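Local coordinates for protein A6 homolog (Fowlpox virus, PDB 6BR8) that binds phospholipids in its C-terminal part, held here, and probably plays an essential role in the transition from immature to mature poxvirus virions, at residues Asn155-Ser168 against Glu207-Cys221. Residues are numbered along the deposited sequence; the frame is centred on the assembly and turned at random.
Sequences NERLHVLFSEIMAS and EYEKHKTTLISIVQC. With PGV ((1R)-2-{[{[(2S)-2,3-dihydroxypropyl]oxy}(hydroxy)phosphoryl]oxy}-1-[(palmitoyloxy)methyl]ethyl (11E)-octadec-11-enoate), chain F.
Arg-157 meets Ser-217 and Ile-218 where two antiparallel helices of the lipid-binding part of A6 pair, helix 156-170 running against helix 212-225, the axes of their short segments approaching to 10.2 Å at an angle of 157°. The pairing illustrates how an apolar seam can be closed by a polar clasp at each end. At one end Arg-157 acts as a knob among Thr-214, Ser-217, Ile-218 and Cys-221. Its chain bends about the CG-CD bond (chi3 66°), which lays the guanidinium flat over Ile-218 CG1, 3.5 Å from CZ, while NH2 gives Ser-217 OG a nearly straight hydrogen bond of 2.8 Å in the guanidinium plane. One face is thus packed and one edge bonded, which fixes how the group is turned.

Further in, Ile-218 packs CD1 against Arg-157 CB, the two side chains sliding past each other in opposite directions, and sets CG2 against Leu-158 CD1 (3.6 Å). Leu-161 fills the middle with both its branches: CD1 lies over a face of the His-211 imidazole as a CH-pi contact, 3.9 Å from the ring centroid, and CD2 reaches Leu-215 CD1 at 4.0 Å. Ile-165 CG1 comes within 3.6 Å of His-211 ND1.

The second clasp comes from the end of helix 197-210. Ser-168 OG donates to Glu-207 OE2 at 2.6 Å, arriving on the syn side but 28° out of the carboxylate plane; Lys-210 NZ makes a long salt bridge to OE1 of the same carboxylate, which would probably favour the ionised form of Glu-207. His-211 stands at the junction, in the N-cap position of helix 212-225. Beyond this pairing, Tyr-208 lies against a PGV acyl chain and Val-219 lines a neighbouring phospholipid pocket, while helix 212-225 packs on helix 237-249 as well, Leu-215 and Ile-216 touching Phe-241.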
loop_
_atom_site.group_PDB
_atom_site.type_symbol
_atom_site.label_atom_id
_atom_site.label_comp_id
_atom_site.label_asym_id
_atom_site.label_seq_id
_atom_site.Cartn_x
_atom_site.Cartn_y
_atom_site.Cartn_z
ATOM N N ASN A 155 -16.785 -1.894 6.417
ATOM C CA ASN A 155 -17.100 -0.593 6.984
ATOM C C ASN A 155 -18.110 0.136 6.095
ATOM O O ASN A 155 -17.876 0.345 4.904
ATOM C CB ASN A 155 -15.820 0.215 7.151
ATOM C CG ASN A 155 -15.995 1.397 8.043
ATOM O OD1 ASN A 155 -16.901 2.192 7.850
ATOM N ND2 ASN A 155 -15.141 1.507 9.058
ATOM N N GLU A 156 -19.248 0.502 6.674
ATOM C CA GLU A 156 -20.354 1.082 5.926
ATOM C C GLU A 156 -20.131 2.552 5.584
ATOM O O GLU A 156 -20.578 3.015 4.532
ATOM C CB GLU A 156 -21.651 0.928 6.716
ATOM C CG GLU A 156 -22.878 1.477 6.013
ATOM C CD GLU A 156 -23.353 2.786 6.617
ATOM O OE1 GLU A 156 -22.710 3.261 7.581
ATOM O OE2 GLU A 156 -24.373 3.332 6.135
ATOM N N ARG A 157 -19.466 3.311 6.451
ATOM C CA ARG A 157 -19.202 4.691 6.095
ATOM C C ARG A 157 -18.205 4.742 4.961
ATOM O O ARG A 157 -18.355 5.548 4.037
ATOM C CB ARG A 157 -18.711 5.474 7.305
ATOM C CG ARG A 157 -19.728 5.603 8.436
ATOM C CD ARG A 157 -19.064 6.203 9.653
ATOM N NE ARG A 157 -18.648 7.585 9.421
ATOM C CZ ARG A 157 -17.664 8.191 10.078
ATOM N NH1 ARG A 157 -16.980 7.531 11.000
ATOM N NH2 ARG A 157 -17.364 9.455 9.812
ATOM N N LEU A 158 -17.227 3.843 4.988
ATOM C CA LEU A 158 -16.268 3.719 3.898
ATOM C C LEU A 158 -16.970 3.346 2.593
ATOM O O LEU A 158 -16.620 3.834 1.508
ATOM C CB LEU A 158 -15.232 2.664 4.277
ATOM C CG LEU A 158 -13.795 2.804 3.815
ATOM C CD1 LEU A 158 -13.261 4.154 4.261
ATOM C CD2 LEU A 158 -12.973 1.661 4.412
ATOM N N HIS A 159 -17.961 2.470 2.678
ATOM C CA HIS A 159 -18.651 2.055 1.465
ATOM C C HIS A 159 -19.445 3.215 0.892
ATOM O O HIS A 159 -19.451 3.449 -0.327
ATOM C CB HIS A 159 -19.569 0.875 1.758
ATOM C CG HIS A 159 -20.182 0.288 0.535
ATOM N ND1 HIS A 159 -21.531 0.021 0.433
ATOM C CD2 HIS A 159 -19.637 -0.077 -0.647
ATOM C CE1 HIS A 159 -21.789 -0.489 -0.758
ATOM N NE2 HIS A 159 -20.657 -0.559 -1.434
ATOM N N VAL A 160 -20.098 3.970 1.773
ATOM C CA VAL A 160 -20.806 5.165 1.349
ATOM C C VAL A 160 -19.841 6.143 0.690
ATOM O O VAL A 160 -20.068 6.598 -0.440
ATOM C CB VAL A 160 -21.546 5.785 2.542
ATOM C CG1 VAL A 160 -22.115 7.127 2.164
ATOM C CG2 VAL A 160 -22.657 4.831 2.992
ATOM N N LEU A 161 -18.723 6.434 1.358
ATOM C CA LEU A 161 -17.789 7.404 0.813
ATOM C C LEU A 161 -17.249 6.933 -0.546
ATOM O O LEU A 161 -17.209 7.704 -1.508
ATOM C CB LEU A 161 -16.663 7.659 1.820
ATOM C CG LEU A 161 -15.442 8.421 1.270
ATOM C CD1 LEU A 161 -15.903 9.813 0.838
ATOM C CD2 LEU A 161 -14.277 8.477 2.260
ATOM N N PHE A 162 -16.871 5.662 -0.646
ATOM C CA PHE A 162 -16.423 5.094 -1.913
ATOM C C PHE A 162 -17.469 5.286 -3.008
ATOM O O PHE A 162 -17.131 5.662 -4.135
ATOM C CB PHE A 162 -16.093 3.609 -1.716
ATOM C CG PHE A 162 -15.673 2.894 -2.972
ATOM N N SER A 163 -18.745 5.077 -2.679
ATOM C CA SER A 163 -19.812 5.273 -3.646
ATOM C C SER A 163 -19.875 6.714 -4.138
ATOM O O SER A 163 -20.136 6.956 -5.321
ATOM C CB SER A 163 -21.148 4.880 -3.022
ATOM O OG SER A 163 -21.293 3.478 -3.055
ATOM N N GLU A 164 -19.690 7.689 -3.244
ATOM C CA GLU A 164 -19.863 9.076 -3.665
ATOM C C GLU A 164 -18.711 9.553 -4.530
ATOM O O GLU A 164 -18.939 10.285 -5.498
ATOM C CB GLU A 164 -20.014 9.995 -2.455
ATOM C CG GLU A 164 -21.317 9.776 -1.718
ATOM C CD GLU A 164 -21.461 10.676 -0.530
ATOM O OE1 GLU A 164 -20.416 11.178 -0.066
ATOM O OE2 GLU A 164 -22.613 10.870 -0.067
ATOM N N ILE A 165 -17.483 9.145 -4.190
ATOM C CA ILE A 165 -16.321 9.435 -5.010
ATOM C C ILE A 165 -16.472 8.763 -6.370
ATOM O O ILE A 165 -16.109 9.335 -7.414
ATOM C CB ILE A 165 -15.044 8.981 -4.265
ATOM C CG1 ILE A 165 -14.812 9.817 -3.000
ATOM C CG2 ILE A 165 -13.815 9.096 -5.155
ATOM C CD1 ILE A 165 -13.573 9.405 -2.203
HETATM N N MSE A 166 -17.018 7.553 -6.378
HETATM C CA MSE A 166 -17.207 6.815 -7.618
HETATM C C MSE A 166 -18.153 7.517 -8.557
HETATM O O MSE A 166 -17.873 7.599 -9.772
HETATM C CB MSE A 166 -17.758 5.430 -7.297
HETATM C CG MSE A 166 -17.903 4.593 -8.562
HETATM SE SE MSE A 166 -18.494 2.776 -8.084
HETATM C CE MSE A 166 -16.757 2.075 -7.470
ATOM N N ALA A 167 -19.264 8.019 -8.028
ATOM C CA ALA A 167 -20.270 8.707 -8.822
ATOM C C ALA A 167 -19.713 10.016 -9.357
ATOM O O ALA A 167 -19.903 10.352 -10.526
ATOM C CB ALA A 167 -21.521 8.959 -7.994
ATOM N N SER A 168 -19.021 10.754 -8.495
ATOM C CA SER A 168 -18.438 12.021 -8.900
ATOM C C SER A 168 -17.400 11.806 -9.994
ATOM O O SER A 168 -17.326 12.563 -10.977
ATOM C CB SER A 168 -17.826 12.690 -7.676
ATOM O OG SER A 168 -17.030 13.783 -8.081
ATOM N N GLU A 207 -11.250 15.476 -5.054
ATOM C CA GLU A 207 -12.037 14.523 -4.285
ATOM C C GLU A 207 -11.510 14.420 -2.867
ATOM O O GLU A 207 -12.289 14.297 -1.919
ATOM C CB GLU A 207 -12.036 13.149 -4.961
ATOM C CG GLU A 207 -12.593 13.194 -6.358
ATOM C CD GLU A 207 -14.050 13.559 -6.361
ATOM O OE1 GLU A 207 -14.725 13.232 -5.372
ATOM O OE2 GLU A 207 -14.519 14.176 -7.343
ATOM N N TYR A 208 -10.191 14.497 -2.696
ATOM C CA TYR A 208 -9.626 14.391 -1.359
ATOM C C TYR A 208 -10.043 15.579 -0.498
ATOM O O TYR A 208 -10.441 15.409 0.657
ATOM C CB TYR A 208 -8.108 14.311 -1.420
ATOM C CG TYR A 208 -7.460 14.261 -0.035
ATOM C CD1 TYR A 208 -6.970 15.395 0.575
ATOM C CD2 TYR A 208 -7.378 13.057 0.660
ATOM C CE1 TYR A 208 -6.362 15.339 1.842
ATOM C CE2 TYR A 208 -6.791 12.984 1.903
ATOM C CZ TYR A 208 -6.287 14.130 2.510
ATOM O OH TYR A 208 -5.704 14.069 3.784
ATOM N N GLU A 209 -9.918 16.795 -1.036
ATOM C CA GLU A 209 -10.294 17.981 -0.284
ATOM C C GLU A 209 -11.790 18.009 -0.016
ATOM O O GLU A 209 -12.221 18.353 1.087
ATOM C CB GLU A 209 -9.859 19.236 -1.025
ATOM C CG GLU A 209 -8.380 19.262 -1.286
ATOM C CD GLU A 209 -7.563 19.314 -0.003
ATOM O OE1 GLU A 209 -7.898 20.097 0.912
ATOM O OE2 GLU A 209 -6.571 18.570 0.096
ATOM N N LYS A 210 -12.599 17.628 -1.000
ATOM C CA LYS A 210 -14.033 17.683 -0.772
ATOM C C LYS A 210 -14.463 16.773 0.361
ATOM O O LYS A 210 -15.426 17.077 1.056
ATOM C CB LYS A 210 -14.810 17.293 -2.017
ATOM C CG LYS A 210 -15.174 18.454 -2.883
ATOM C CD LYS A 210 -16.312 18.110 -3.820
ATOM C CE LYS A 210 -15.913 17.023 -4.775
ATOM N NZ LYS A 210 -17.064 16.129 -5.085
ATOM N N HIS A 211 -13.755 15.656 0.558
ATOM C CA HIS A 211 -14.190 14.549 1.395
ATOM C C HIS A 211 -13.249 14.327 2.551
ATOM O O HIS A 211 -13.321 13.281 3.208
ATOM C CB HIS A 211 -14.306 13.279 0.550
ATOM C CG HIS A 211 -15.540 13.262 -0.290
ATOM N ND1 HIS A 211 -15.516 13.057 -1.648
ATOM C CD2 HIS A 211 -16.840 13.427 0.043
ATOM C CE1 HIS A 211 -16.752 13.090 -2.115
ATOM N NE2 HIS A 211 -17.574 13.308 -1.105
ATOM N N LYS A 212 -12.358 15.290 2.800
ATOM C CA LYS A 212 -11.322 15.064 3.795
ATOM C C LYS A 212 -11.913 14.771 5.172
ATOM O O LYS A 212 -11.433 13.874 5.873
ATOM C CB LYS A 212 -10.390 16.281 3.870
ATOM C CG LYS A 212 -9.063 15.948 4.516
ATOM C CD LYS A 212 -8.429 17.188 5.113
ATOM C CE LYS A 212 -6.988 16.884 5.523
ATOM N NZ LYS A 212 -6.300 18.145 5.919
ATOM N N THR A 213 -12.936 15.506 5.585
ATOM C CA THR A 213 -13.429 15.384 6.956
ATOM C C THR A 213 -14.003 13.987 7.196
ATOM O O THR A 213 -13.637 13.295 8.153
ATOM C CB THR A 213 -14.467 16.479 7.220
ATOM O OG1 THR A 213 -13.913 17.748 6.841
ATOM C CG2 THR A 213 -14.853 16.559 8.712
ATOM N N THR A 214 -14.840 13.518 6.282
ATOM C CA THR A 214 -15.257 12.124 6.319
ATOM C C THR A 214 -14.071 11.167 6.361
ATOM O O THR A 214 -14.041 10.236 7.166
ATOM C CB THR A 214 -16.127 11.832 5.116
ATOM O OG1 THR A 214 -17.279 12.687 5.200
ATOM C CG2 THR A 214 -16.540 10.352 5.136
ATOM N N LEU A 215 -13.090 11.339 5.475
ATOM C CA LEU A 215 -12.076 10.292 5.381
ATOM C C LEU A 215 -11.270 10.198 6.675
ATOM O O LEU A 215 -11.017 9.110 7.196
ATOM C CB LEU A 215 -11.151 10.544 4.194
ATOM C CG LEU A 215 -10.049 9.489 4.185
ATOM C CD1 LEU A 215 -10.615 8.130 3.880
ATOM C CD2 LEU A 215 -8.989 9.904 3.176
ATOM N N ILE A 216 -10.829 11.345 7.186
ATOM C CA ILE A 216 -10.094 11.370 8.445
ATOM C C ILE A 216 -10.949 10.779 9.556
ATOM O O ILE A 216 -10.497 9.920 10.324
ATOM C CB ILE A 216 -9.677 12.808 8.773
ATOM C CG1 ILE A 216 -8.729 13.334 7.694
ATOM C CG2 ILE A 216 -9.111 12.911 10.225
ATOM C CD1 ILE A 216 -7.359 12.721 7.729
ATOM N N SER A 217 -12.189 11.255 9.674
ATOM C CA SER A 217 -13.085 10.765 10.715
ATOM C C SER A 217 -13.185 9.251 10.694
ATOM O O SER A 217 -12.944 8.597 11.708
ATOM C CB SER A 217 -14.468 11.357 10.536
ATOM O OG SER A 217 -15.396 10.685 11.361
ATOM N N ILE A 218 -13.529 8.678 9.533
ATOM C CA ILE A 218 -13.636 7.229 9.401
ATOM C C ILE A 218 -12.363 6.550 9.875
ATOM O O ILE A 218 -12.400 5.653 10.725
ATOM C CB ILE A 218 -13.940 6.851 7.945
ATOM C CG1 ILE A 218 -15.415 7.091 7.626
ATOM C CG2 ILE A 218 -13.510 5.415 7.675
ATOM C CD1 ILE A 218 -15.730 6.882 6.174
ATOM N N VAL A 219 -11.214 6.945 9.313
ATOM C CA VAL A 219 -9.986 6.258 9.683
ATOM C C VAL A 219 -9.650 6.485 11.157
ATOM O O VAL A 219 -9.215 5.559 11.852
ATOM C CB VAL A 219 -8.857 6.679 8.735
ATOM C CG1 VAL A 219 -7.557 5.966 9.077
ATOM C CG2 VAL A 219 -9.288 6.343 7.309
ATOM N N GLN A 220 -9.900 7.689 11.678
ATOM C CA GLN A 220 -9.619 7.928 13.086
ATOM C C GLN A 220 -10.499 7.061 13.970
ATOM O O GLN A 220 -10.052 6.584 15.023
ATOM C CB GLN A 220 -9.821 9.403 13.448
ATOM C CG GLN A 220 -9.529 9.681 14.948
ATOM C CD GLN A 220 -8.038 9.685 15.227
ATOM O OE1 GLN A 220 -7.291 10.422 14.596
ATOM N NE2 GLN A 220 -7.594 8.837 16.149
ATOM N N CYS A 221 -11.770 6.889 13.591
ATOM C CA CYS A 221 -12.664 6.047 14.372
ATOM C C CYS A 221 -12.284 4.588 14.280
ATOM O O CYS A 221 -12.627 3.820 15.177
ATOM C CB CYS A 221 -14.116 6.228 13.925
ATOM S SG CYS A 221 -14.801 7.783 14.478
HETATM C C01 PGV F . -0.649 19.366 -2.957
HETATM C C02 PGV F . -0.296 19.612 -4.522
HETATM C C03 PGV F . -1.631 19.666 -5.310
HETATM C C04 PGV F . -3.002 22.675 -5.893
HETATM C C05 PGV F . -3.034 22.685 -4.335
HETATM C C06 PGV F . -3.479 24.106 -3.804
HETATM O O01 PGV F . 0.492 18.521 -4.952
HETATM O O02 PGV F . -0.934 16.816 -4.738
HETATM O O03 PGV F . -2.013 19.720 -2.697
HETATM O O04 PGV F . -4.098 18.988 -2.386
HETATM O O05 PGV F . -1.693 22.456 -3.947
HETATM O O06 PGV F . -2.749 25.105 -4.506
HETATM O O11 PGV F . -1.460 19.952 -6.673
HETATM O O12 PGV F . -1.669 22.705 -6.335
HETATM O O13 PGV F . -1.407 21.625 -8.666
HETATM O O14 PGV F . 0.576 21.575 -7.059
HETATM C C1 PGV F . -0.132 17.409 -5.466
HETATM C C2 PGV F . 0.155 16.920 -6.886
HETATM C C3 PGV F . 0.103 15.399 -7.054
HETATM C C4 PGV F . -1.319 14.813 -6.873
HETATM C C5 PGV F . -1.317 13.289 -6.703
HETATM C C6 PGV F . -1.889 12.874 -5.354
HETATM C C7 PGV F . -1.452 11.471 -4.916
HETATM C C8 PGV F . -1.398 10.426 -6.057
HETATM C C9 PGV F . -0.909 9.033 -5.551
HETATM C C10 PGV F . -0.731 8.998 -4.009
HETATM C C19 PGV F . -2.897 18.726 -2.340
HETATM C C20 PGV F . -2.459 17.348 -1.916
HETATM C C21 PGV F . -3.657 16.425 -1.579
HETATM C C22 PGV F . -3.447 15.808 -0.203
HETATM C C23 PGV F . -3.524 14.274 -0.182
HETATM C C24 PGV F . -3.138 13.746 1.200
HETATM C C25 PGV F . -2.836 12.251 1.202
HETATM C C26 PGV F . -3.071 11.603 2.566
HETATM C C27 PGV F . -3.177 10.058 2.491
HETATM C C28 PGV F . -2.595 9.374 3.748
HETATM C C29 PGV F . -2.382 7.840 3.613
HETATM C C30 PGV F . -1.227 7.324 4.525
HETATM C C31 PGV F . -1.410 5.882 5.084
HETATM C C32 PGV F . -1.108 5.790 6.613
HETATM C C33 PGV F . -2.363 5.567 7.498
HETATM C C34 PGV F . -2.216 6.226 8.882
#